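Local coordinates for protein glutamate--tRNA ligase (Elizabethkingia anophelis, PDB 6B1Z) that probably attaches glutamate to tRNA(Glu) in an ATP-dependent reaction, as a class I aminoacyl-tRNA synthetase, at residues A[169-174]-A[240-245]; A[177-182]-A[191-196]; A[183-188]-A[254-259]. One frame throughout, in Å; residues are numbered along the deposited sequence.

Contact 1 (A[169-174]-A[240-245]); sequences IRFKMP and VLLYEA. With EDO (1,2-ethanediol), chain V.
F171, the last residue of strand 168-171, meets two consecutive leucines of helix 236-246, L241 and L242, and the whole contact is a case of strand-to-helix packing carried by side chains alone. The apolar contacts come first. F171 CB points toward the helix, and CG stands anti to the backbone N (chi1 -176°), with the ring following on to meet both leucines. The ring tip CZ comes within 3.6 Å of CB of L241, the two side chains crossing at about a right angle. On one flank of the same ring, CD1 lies 3.5 Å from CD2 of L242, and here the two side chains slide past each other in opposite directions. The phenyl group is therefore touched by both leucines at once, obliquely in each case.

A second apolar group gathers around the CD1 methyl of L241. The chain of M173 bends at chi2 (-62°), and its SD comes 4.0 Å from L241 CD1, with CE at a similar distance. P174 adds a looser contact, its CD 4.3 Å from the same methyl.

The polar bonds of these residues go to partners outside the contact. On another side of the helix, Y243 OH donates to O2 of a 1,2-ethanediol, probably a crystallisation additive, at 2.6 Å; O2 lies in the ring plane at its edge, and the diol is also bonded to D218. The backbone N of M173 is bonded to the side chain of D198.

L201 of strand 200-202 touches both F171 and L242, bridging strand and helix, and I215 of helix 210-220 also packs on L242. This is the layered packing of a helix against a small antiparallel sheet, here the three-stranded sheet 112-115, 168-171 and 200-202 within the synthetase's class I catalytic domain.

Contact 2 (A[177-182]-A[191-196]); sequences RIINLN and VNTNTL
T193 holds its OG1 between its own backbone N and carbonyl carbon (chi1 54°), where it accepts from R177 N at 3.0 Å with an N-H...O angle of 157°. The setting is a beta hairpin, strands 178-183 and 187-192 running antiparallel. I179 and V191 form a hydrogen-bonded pair: I179 N reaches V191 O at 2.8 Å, and V191 N returns a bond to I179 O. I178 and N192 are the adjacent non-hydrogen-bonded pair, with CG1 of I178 lying against ND2 of N192. Where the strand gives way to a 3-10 turn, T193 grips R177 a second time, its N donating to R177 O at 2.8 Å; OG1 is also bonded to P174 O. The side chain of R177 runs extended away from the hairpin to a salt bridge, NH2 to E244 OE1 of helix 236-246.

On the face bearing I179, V191 and L181, L241 of the same helix touches I179. CG1 of I179 also lies 3.8 Å from T193 CG2, the two side chains crossing at about a right angle. N192 opens an Asx turn, its OD1 taking N194 N at 2.8 Å in the carboxamide plane, on a lone pair.

Contact 3 (A[183-188]-A[254-259]); sequences DIIRGK and AHLSLI. With EDO (1,2-ethanediol), chain R.
I184 and A254 are the nearest backbone pair, their CA atoms 4.7 Å apart, where the turn of the hairpin 178-183/187-192 lies against strand 252-256. Residues 184-186 take up helical backbone angles, and D183 opens this turn as both an Asx turn and an Asx motif, its OD1 accepting from I185 N and R186 N. The same oxygen takes a third bond, from H255 N at 3.0 Å on its syn lone pair, so one carboxylate atom ties the turn to the strand. OD2 accepts from H255 ND1 at 2.7 Å in an almost straight bond (177°), lying in the imidazole plane although the donor sits well above the carboxylate plane. H255 is thus gripped through both backbone and ring.

Around this buried polar pair, CB of I185 lies 3.3 Å from H255 O, and its CG1 is 3.7 Å from A254 CB. The I184 carbonyl O is a ligand of a bound magnesium ion. R186, bent at chi2 and chi3, forms a salt bridge with E230; its NH1 also donates to a water that donates on to H255 O and S257 OG. S257 OG is bonded to K341 O as well, and S257 N donates to O1 of a 1,2-ethanediol, probably a crystallisation additive, at 2.8 Å.

Overall arrangement
Contacts 2 and 3 lie on one short hairpin, which contact 1 adjoins. Along the chain, contact 2 is nested inside the loop closed by contact 1, whereas contact 3 alternates with both. Contacts 1 and 2 have centres 12 Å apart and touch, by polar bonds and by packing of M173 on L196. Contacts 2 and 3, with centres 17 Å apart, share the two-stranded sheet 178-183/187-192, one at its open end and the other at its turn. Contacts 1 and 3 lie 22 Å apart between centres without touching, yet helix 236-246 and strand 252-256 follow each other in sequence. Within the catalytic domain, the hairpin thus spans from the helix packing to the magnesium-bound turn.

Contact 1 (A[169-174]-A[240-245])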
loop_
_atom_site.group_PDB
_atom_site.type_symbol
_atom_site.label_atom_id
_atom_site.label_comp_id
_atom_site.label_asym_id
_atom_site.label_seq_id
_atom_site.Cartn_x
_atom_site.Cartn_y
_atom_site.Cartn_z
ATOM N N ILE A 169 -1.730 -8.582 -34.438
ATOM C CA ILE A 169 -3.139 -8.911 -34.605
ATOM C C ILE A 169 -3.936 -7.897 -33.809
ATOM O O ILE A 169 -3.681 -7.701 -32.617
ATOM C CB ILE A 169 -3.449 -10.350 -34.159
ATOM C CG1 ILE A 169 -2.680 -11.343 -35.025
ATOM C CG2 ILE A 169 -4.969 -10.600 -34.185
ATOM C CD1 ILE A 169 -2.680 -12.756 -34.483
ATOM N N ARG A 170 -4.889 -7.234 -34.468
ATOM C CA ARG A 170 -5.724 -6.223 -33.843
ATOM C C ARG A 170 -7.159 -6.706 -33.721
ATOM O O ARG A 170 -7.637 -7.491 -34.544
ATOM C CB ARG A 170 -5.724 -4.925 -34.651
ATOM C CG ARG A 170 -4.453 -4.113 -34.470
ATOM C CD ARG A 170 -4.508 -2.826 -35.306
ATOM N NE ARG A 170 -3.256 -2.085 -35.175
ATOM C CZ ARG A 170 -2.988 -1.214 -34.203
ATOM N NH1 ARG A 170 -3.889 -0.956 -33.261
ATOM N NH2 ARG A 170 -1.811 -0.602 -34.181
ATOM N N PHE A 171 -7.835 -6.227 -32.681
ATOM C CA PHE A 171 -9.268 -6.442 -32.572
ATOM C C PHE A 171 -9.989 -5.566 -33.592
ATOM O O PHE A 171 -9.631 -4.406 -33.775
ATOM C CB PHE A 171 -9.735 -6.084 -31.160
ATOM C CG PHE A 171 -11.188 -6.352 -30.921
ATOM C CD1 PHE A 171 -11.632 -7.636 -30.631
ATOM C CD2 PHE A 171 -12.114 -5.312 -30.974
ATOM C CE1 PHE A 171 -12.976 -7.883 -30.389
ATOM C CE2 PHE A 171 -13.461 -5.556 -30.736
ATOM C CZ PHE A 171 -13.897 -6.832 -30.466
ATOM N N LYS A 172 -11.014 -6.116 -34.249
ATOM C CA LYS A 172 -11.814 -5.342 -35.211
ATOM C C LYS A 172 -13.046 -4.774 -34.507
ATOM O O LYS A 172 -14.064 -5.458 -34.349
ATOM C CB LYS A 172 -12.198 -6.210 -36.401
ATOM C CG LYS A 172 -12.869 -5.439 -37.539
ATOM C CD LYS A 172 -13.214 -6.401 -38.671
ATOM C CE LYS A 172 -13.888 -5.682 -39.821
ATOM N NZ LYS A 172 -15.308 -5.391 -39.517
ATOM N N MET A 173 -12.969 -3.511 -34.098
ATOM C CA MET A 173 -14.083 -2.906 -33.375
ATOM C C MET A 173 -15.314 -2.868 -34.269
ATOM O O MET A 173 -15.227 -2.388 -35.411
ATOM C CB MET A 173 -13.764 -1.484 -32.925
ATOM C CG MET A 173 -13.357 -1.371 -31.495
ATOM S SD MET A 173 -14.655 -1.886 -30.347
ATOM C CE MET A 173 -13.544 -2.248 -28.977
ATOM N N PRO A 174 -16.461 -3.364 -33.798
ATOM C CA PRO A 174 -17.701 -3.270 -34.576
ATOM C C PRO A 174 -18.057 -1.832 -34.924
ATOM O O PRO A 174 -17.718 -0.892 -34.200
ATOM C CB PRO A 174 -18.757 -3.877 -33.635
ATOM C CG PRO A 174 -17.985 -4.793 -32.729
ATOM C CD PRO A 174 -16.614 -4.167 -32.564
ATOM N N VAL A 240 -15.317 -7.479 -22.712
ATOM C CA VAL A 240 -16.581 -8.185 -22.897
ATOM C C VAL A 240 -16.724 -8.645 -24.343
ATOM O O VAL A 240 -17.142 -9.778 -24.603
ATOM C CB VAL A 240 -17.749 -7.291 -22.436
ATOM C CG1 VAL A 240 -19.097 -7.832 -22.909
ATOM C CG2 VAL A 240 -17.713 -7.170 -20.911
ATOM N N LEU A 241 -16.300 -7.813 -25.302
ATOM C CA LEU A 241 -16.363 -8.207 -26.707
ATOM C C LEU A 241 -15.397 -9.348 -27.017
ATOM O O LEU A 241 -15.686 -10.183 -27.889
ATOM C CB LEU A 241 -16.078 -6.999 -27.612
ATOM C CG LEU A 241 -17.235 -6.013 -27.731
ATOM C CD1 LEU A 241 -16.702 -4.698 -28.331
ATOM C CD2 LEU A 241 -18.324 -6.622 -28.621
ATOM N N LEU A 242 -14.244 -9.403 -26.329
ATOM C CA LEU A 242 -13.331 -10.518 -26.551
ATOM C C LEU A 242 -13.935 -11.836 -26.078
ATOM O O LEU A 242 -13.787 -12.858 -26.756
ATOM C CB LEU A 242 -11.994 -10.254 -25.853
ATOM C CG LEU A 242 -11.135 -9.205 -26.576
ATOM C CD1 LEU A 242 -9.944 -8.822 -25.681
ATOM C CD2 LEU A 242 -10.626 -9.687 -27.950
ATOM N N TYR A 243 -14.607 -11.842 -24.921
ATOM C CA TYR A 243 -15.273 -13.072 -24.487
ATOM C C TYR A 243 -16.307 -13.498 -25.518
ATOM O O TYR A 243 -16.373 -14.673 -25.886
ATOM C CB TYR A 243 -15.930 -12.910 -23.111
ATOM C CG TYR A 243 -14.942 -12.917 -21.971
ATOM C CD1 TYR A 243 -14.407 -14.103 -21.506
ATOM C CD2 TYR A 243 -14.553 -11.733 -21.365
ATOM C CE1 TYR A 243 -13.491 -14.112 -20.469
ATOM C CE2 TYR A 243 -13.629 -11.728 -20.324
ATOM C CZ TYR A 243 -13.108 -12.925 -19.891
ATOM O OH TYR A 243 -12.209 -12.937 -18.852
ATOM N N GLU A 244 -17.069 -12.540 -26.047
ATOM C CA GLU A 244 -18.028 -12.858 -27.102
ATOM C C GLU A 244 -17.332 -13.445 -28.326
ATOM O O GLU A 244 -17.796 -14.444 -28.901
ATOM C CB GLU A 244 -18.812 -11.602 -27.475
ATOM C CG GLU A 244 -19.832 -11.831 -28.584
ATOM C CD GLU A 244 -20.568 -10.560 -28.960
ATOM O OE1 GLU A 244 -20.758 -9.689 -28.090
ATOM O OE2 GLU A 244 -20.954 -10.427 -30.136
ATOM N N ALA A 245 -16.220 -12.838 -28.748
ATOM C CA ALA A 245 -15.506 -13.319 -29.929
ATOM C C ALA A 245 -15.065 -14.771 -29.761
ATOM O O ALA A 245 -15.065 -15.544 -30.732
ATOM C CB ALA A 245 -14.300 -12.417 -30.221
HETATM C C1 EDO V . -9.486 -9.199 -18.237
HETATM O O1 EDO V . -9.120 -8.291 -19.278
HETATM C C2 EDO V . -10.994 -9.381 -18.245
HETATM O O2 EDO V . -11.317 -10.693 -17.765
#

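Contact 2 (A[177-182]-A[191-196])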
loop_
_atom_site.group_PDB
_atom_site.type_symbol
_atom_site.label_atom_id
_atom_site.label_comp_id
_atom_site.label_asym_id
_atom_site.label_seq_id
_atom_site.Cartn_x
_atom_site.Cartn_y
_atom_site.Cartn_z
ATOM N N ARG A 177 -21.988 0.039 -32.624
ATOM C CA ARG A 177 -22.665 -0.941 -31.795
ATOM C C ARG A 177 -22.685 -0.437 -30.360
ATOM O O ARG A 177 -21.663 0.048 -29.860
ATOM C CB ARG A 177 -21.962 -2.299 -31.908
ATOM C CG ARG A 177 -22.661 -3.391 -31.121
ATOM C CD ARG A 177 -21.995 -4.756 -31.342
ATOM N NE ARG A 177 -22.450 -5.675 -30.310
ATOM C CZ ARG A 177 -21.926 -6.884 -30.119
ATOM N NH1 ARG A 177 -20.982 -7.328 -30.941
ATOM N NH2 ARG A 177 -22.366 -7.650 -29.127
ATOM N N ILE A 178 -23.844 -0.542 -29.709
ATOM C CA ILE A 178 -23.983 -0.143 -28.311
ATOM C C ILE A 178 -23.699 -1.353 -27.428
ATOM O O ILE A 178 -24.362 -2.388 -27.555
ATOM C CB ILE A 178 -25.380 0.421 -28.034
ATOM C CG1 ILE A 178 -25.603 1.667 -28.875
ATOM C CG2 ILE A 178 -25.530 0.723 -26.547
ATOM C CD1 ILE A 178 -27.023 2.170 -28.842
ATOM N N ILE A 179 -22.706 -1.228 -26.555
ATOM C CA ILE A 179 -22.357 -2.263 -25.592
ATOM C C ILE A 179 -22.945 -1.855 -24.249
ATOM O O ILE A 179 -22.638 -0.772 -23.734
ATOM C CB ILE A 179 -20.834 -2.440 -25.493
ATOM C CG1 ILE A 179 -20.190 -2.582 -26.881
ATOM C CG2 ILE A 179 -20.511 -3.651 -24.620
ATOM C CD1 ILE A 179 -20.735 -3.732 -27.708
ATOM N N ASN A 180 -23.792 -2.710 -23.672
ATOM C CA ASN A 180 -24.384 -2.438 -22.360
ATOM C C ASN A 180 -23.589 -3.193 -21.300
ATOM O O ASN A 180 -23.578 -4.431 -21.291
ATOM C CB ASN A 180 -25.855 -2.836 -22.340
ATOM C CG ASN A 180 -26.665 -2.083 -23.374
ATOM O OD1 ASN A 180 -26.623 -0.859 -23.435
ATOM N ND2 ASN A 180 -27.394 -2.819 -24.210
ATOM N N LEU A 181 -22.916 -2.445 -20.423
ATOM C CA LEU A 181 -22.031 -2.985 -19.399
ATOM C C LEU A 181 -22.685 -2.906 -18.023
ATOM O O LEU A 181 -23.569 -2.084 -17.767
ATOM C CB LEU A 181 -20.693 -2.232 -19.393
ATOM C CG LEU A 181 -19.954 -2.405 -20.729
ATOM C CD1 LEU A 181 -18.763 -1.486 -20.831
ATOM C CD2 LEU A 181 -19.519 -3.851 -20.906
ATOM N N ASN A 182 -22.259 -3.798 -17.136
ATOM C CA ASN A 182 -22.796 -3.843 -15.781
ATOM C C ASN A 182 -21.638 -4.152 -14.850
ATOM O O ASN A 182 -21.106 -5.267 -14.876
ATOM C CB ASN A 182 -23.894 -4.904 -15.662
ATOM C CG ASN A 182 -24.666 -4.813 -14.365
ATOM O OD1 ASN A 182 -24.324 -4.044 -13.480
ATOM N ND2 ASN A 182 -25.735 -5.596 -14.258
ATOM N N VAL A 191 -21.708 2.038 -23.864
ATOM C CA VAL A 191 -20.584 2.567 -24.645
ATOM C C VAL A 191 -20.833 2.239 -26.115
ATOM O O VAL A 191 -21.129 1.080 -26.424
ATOM C CB VAL A 191 -19.254 1.923 -24.189
ATOM C CG1 VAL A 191 -18.079 2.253 -25.138
ATOM C CG2 VAL A 191 -18.930 2.282 -22.730
ATOM N N ASN A 192 -20.664 3.202 -27.016
ATOM C CA ASN A 192 -20.707 2.908 -28.441
ATOM C C ASN A 192 -19.310 2.534 -28.926
ATOM O O ASN A 192 -18.328 3.223 -28.623
ATOM C CB ASN A 192 -21.255 4.109 -29.227
ATOM C CG ASN A 192 -21.614 3.745 -30.666
ATOM O OD1 ASN A 192 -20.741 3.416 -31.468
ATOM N ND2 ASN A 192 -22.903 3.793 -30.987
ATOM N N THR A 193 -19.223 1.449 -29.704
ATOM C CA THR A 193 -17.930 1.014 -30.222
ATOM C C THR A 193 -17.243 2.062 -31.097
ATOM O O THR A 193 -16.025 1.988 -31.285
ATOM C CB THR A 193 -18.082 -0.298 -31.003
ATOM O OG1 THR A 193 -19.078 -0.158 -32.028
ATOM C CG2 THR A 193 -18.503 -1.398 -30.075
ATOM N N ASN A 194 -17.990 3.025 -31.648
ATOM C CA ASN A 194 -17.333 4.079 -32.408
ATOM C C ASN A 194 -16.375 4.913 -31.563
ATOM O O ASN A 194 -15.529 5.617 -32.126
ATOM C CB ASN A 194 -18.371 5.015 -33.033
ATOM C CG ASN A 194 -19.131 4.391 -34.183
ATOM O OD1 ASN A 194 -18.768 3.338 -34.698
ATOM N ND2 ASN A 194 -20.200 5.060 -34.599
ATOM N N THR A 195 -16.503 4.880 -30.237
ATOM C CA THR A 195 -15.572 5.583 -29.361
ATOM C C THR A 195 -14.348 4.746 -29.008
ATOM O O THR A 195 -13.470 5.234 -28.278
ATOM C CB THR A 195 -16.269 6.017 -28.054
ATOM O OG1 THR A 195 -16.558 4.868 -27.246
ATOM C CG2 THR A 195 -17.565 6.798 -28.327
ATOM N N LEU A 196 -14.266 3.507 -29.487
ATOM C CA LEU A 196 -13.242 2.556 -29.074
ATOM C C LEU A 196 -12.297 2.253 -30.232
ATOM O O LEU A 196 -12.590 2.534 -31.399
ATOM C CB LEU A 196 -13.895 1.272 -28.556
ATOM C CG LEU A 196 -14.934 1.472 -27.446
ATOM C CD1 LEU A 196 -15.578 0.140 -27.088
ATOM C CD2 LEU A 196 -14.298 2.147 -26.208
#

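Contact 3 (A[183-188]-A[254-259])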
loop_
_atom_site.group_PDB
_atom_site.type_symbol
_atom_site.label_atom_id
_atom_site.label_comp_id
_atom_site.label_asym_id
_atom_site.label_seq_id
_atom_site.Cartn_x
_atom_site.Cartn_y
_atom_site.Cartn_z
ATOM N N ASP A 183 -21.253 -3.174 -14.036
ATOM C CA ASP A 183 -20.141 -3.316 -13.102
ATOM C C ASP A 183 -20.675 -3.379 -11.675
ATOM O O ASP A 183 -21.610 -2.663 -11.323
ATOM C CB ASP A 183 -19.177 -2.131 -13.237
ATOM C CG ASP A 183 -17.897 -2.337 -12.444
ATOM O OD1 ASP A 183 -17.782 -1.773 -11.328
ATOM O OD2 ASP A 183 -17.060 -3.113 -12.941
ATOM N N ILE A 184 -20.042 -4.215 -10.839
ATOM C CA ILE A 184 -20.497 -4.366 -9.459
ATOM C C ILE A 184 -20.383 -3.050 -8.693
ATOM O O ILE A 184 -21.262 -2.709 -7.895
ATOM C CB ILE A 184 -19.718 -5.503 -8.764
ATOM C CG1 ILE A 184 -20.162 -6.861 -9.314
ATOM C CG2 ILE A 184 -19.908 -5.445 -7.237
ATOM C CD1 ILE A 184 -19.219 -8.018 -8.898
ATOM N N ILE A 185 -19.308 -2.293 -8.917
ATOM C CA ILE A 185 -19.118 -1.012 -8.232
ATOM C C ILE A 185 -19.829 0.120 -8.959
ATOM O O ILE A 185 -20.530 0.934 -8.343
ATOM C CB ILE A 185 -17.615 -0.683 -8.098
ATOM C CG1 ILE A 185 -16.824 -1.837 -7.475
ATOM C CG2 ILE A 185 -17.435 0.621 -7.303
ATOM C CD1 ILE A 185 -17.040 -2.001 -6.019
ATOM N N ARG A 186 -19.615 0.207 -10.270
ATOM C CA ARG A 186 -20.002 1.392 -11.024
ATOM C C ARG A 186 -21.411 1.318 -11.593
ATOM O O ARG A 186 -21.915 2.343 -12.073
ATOM C CB ARG A 186 -19.001 1.637 -12.155
ATOM C CG ARG A 186 -17.578 1.965 -11.663
ATOM C CD ARG A 186 -17.506 3.339 -11.017
ATOM N NE ARG A 186 -17.622 4.414 -12.001
ATOM C CZ ARG A 186 -16.588 5.081 -12.498
ATOM N NH1 ARG A 186 -15.357 4.798 -12.087
ATOM N NH2 ARG A 186 -16.787 6.042 -13.395
ATOM N N GLY A 187 -22.057 0.154 -11.548
ATOM C CA GLY A 187 -23.418 0.024 -12.062
ATOM C C GLY A 187 -23.472 -0.178 -13.569
ATOM O O GLY A 187 -22.507 -0.587 -14.224
ATOM N N LYS A 188 -24.647 0.123 -14.121
ATOM C CA LYS A 188 -24.912 -0.069 -15.544
ATOM C C LYS A 188 -24.540 1.179 -16.322
ATOM O O LYS A 188 -24.836 2.306 -15.901
ATOM C CB LYS A 188 -26.385 -0.402 -15.790
ATOM C CG LYS A 188 -26.817 -1.761 -15.236
ATOM C CD LYS A 188 -28.315 -1.928 -15.355
ATOM C CE LYS A 188 -28.741 -3.305 -14.883
ATOM N NZ LYS A 188 -30.212 -3.471 -15.115
ATOM N N ALA A 254 -15.690 -5.697 -11.123
ATOM C CA ALA A 254 -15.831 -4.640 -10.122
ATOM C C ALA A 254 -14.645 -3.702 -10.267
ATOM O O ALA A 254 -13.501 -4.132 -10.093
ATOM C CB ALA A 254 -15.884 -5.221 -8.704
ATOM N N HIS A 255 -14.905 -2.434 -10.578
ATOM C CA HIS A 255 -13.847 -1.461 -10.831
ATOM C C HIS A 255 -13.762 -0.484 -9.667
ATOM O O HIS A 255 -14.722 0.242 -9.380
ATOM C CB HIS A 255 -14.079 -0.738 -12.154
ATOM C CG HIS A 255 -13.733 -1.575 -13.343
ATOM N ND1 HIS A 255 -14.605 -2.503 -13.879
ATOM C CD2 HIS A 255 -12.607 -1.637 -14.096
ATOM C CE1 HIS A 255 -14.030 -3.096 -14.912
ATOM N NE2 HIS A 255 -12.814 -2.592 -15.063
ATOM N N LEU A 256 -12.607 -0.472 -9.006
ATOM C CA LEU A 256 -12.369 0.350 -7.827
ATOM C C LEU A 256 -11.859 1.732 -8.221
ATOM O O LEU A 256 -10.900 1.856 -8.989
ATOM C CB LEU A 256 -11.356 -0.355 -6.923
ATOM C CG LEU A 256 -11.720 -1.796 -6.550
ATOM C CD1 LEU A 256 -10.518 -2.500 -5.914
ATOM C CD2 LEU A 256 -12.908 -1.808 -5.582
ATOM N N SER A 257 -12.488 2.767 -7.682
ATOM C CA SER A 257 -12.097 4.130 -8.020
ATOM C C SER A 257 -10.720 4.450 -7.446
ATOM O O SER A 257 -10.358 3.983 -6.364
ATOM C CB SER A 257 -13.146 5.116 -7.498
ATOM O OG SER A 257 -14.400 4.853 -8.127
ATOM N N LEU A 258 -9.945 5.245 -8.186
ATOM C CA LEU A 258 -8.593 5.586 -7.749
ATOM C C LEU A 258 -8.622 6.319 -6.412
ATOM O O LEU A 258 -9.519 7.121 -6.141
ATOM C CB LEU A 258 -7.906 6.453 -8.810
ATOM C CG LEU A 258 -7.710 5.758 -10.162
ATOM C CD1 LEU A 258 -7.132 6.728 -11.187
ATOM C CD2 LEU A 258 -6.826 4.534 -10.025
ATOM N N ILE A 259 -7.632 6.018 -5.572
ATOM C CA ILE A 259 -7.459 6.711 -4.301
ATOM C C ILE A 259 -7.105 8.164 -4.577
ATOM O O ILE A 259 -6.261 8.464 -5.430
ATOM C CB ILE A 259 -6.382 6.010 -3.465
ATOM C CG1 ILE A 259 -6.810 4.569 -3.157
ATOM C CG2 ILE A 259 -6.092 6.805 -2.186
ATOM C CD1 ILE A 259 -5.709 3.680 -2.607
HETATM C C1 EDO R . -13.220 2.109 -4.504
HETATM O O1 EDO R . -14.216 2.326 -5.519
HETATM C C2 EDO R . -13.547 2.988 -3.304
HETATM O O2 EDO R . -13.343 4.354 -3.693
HETATM O O HOH W 1 -14.541 2.987 -10.196
#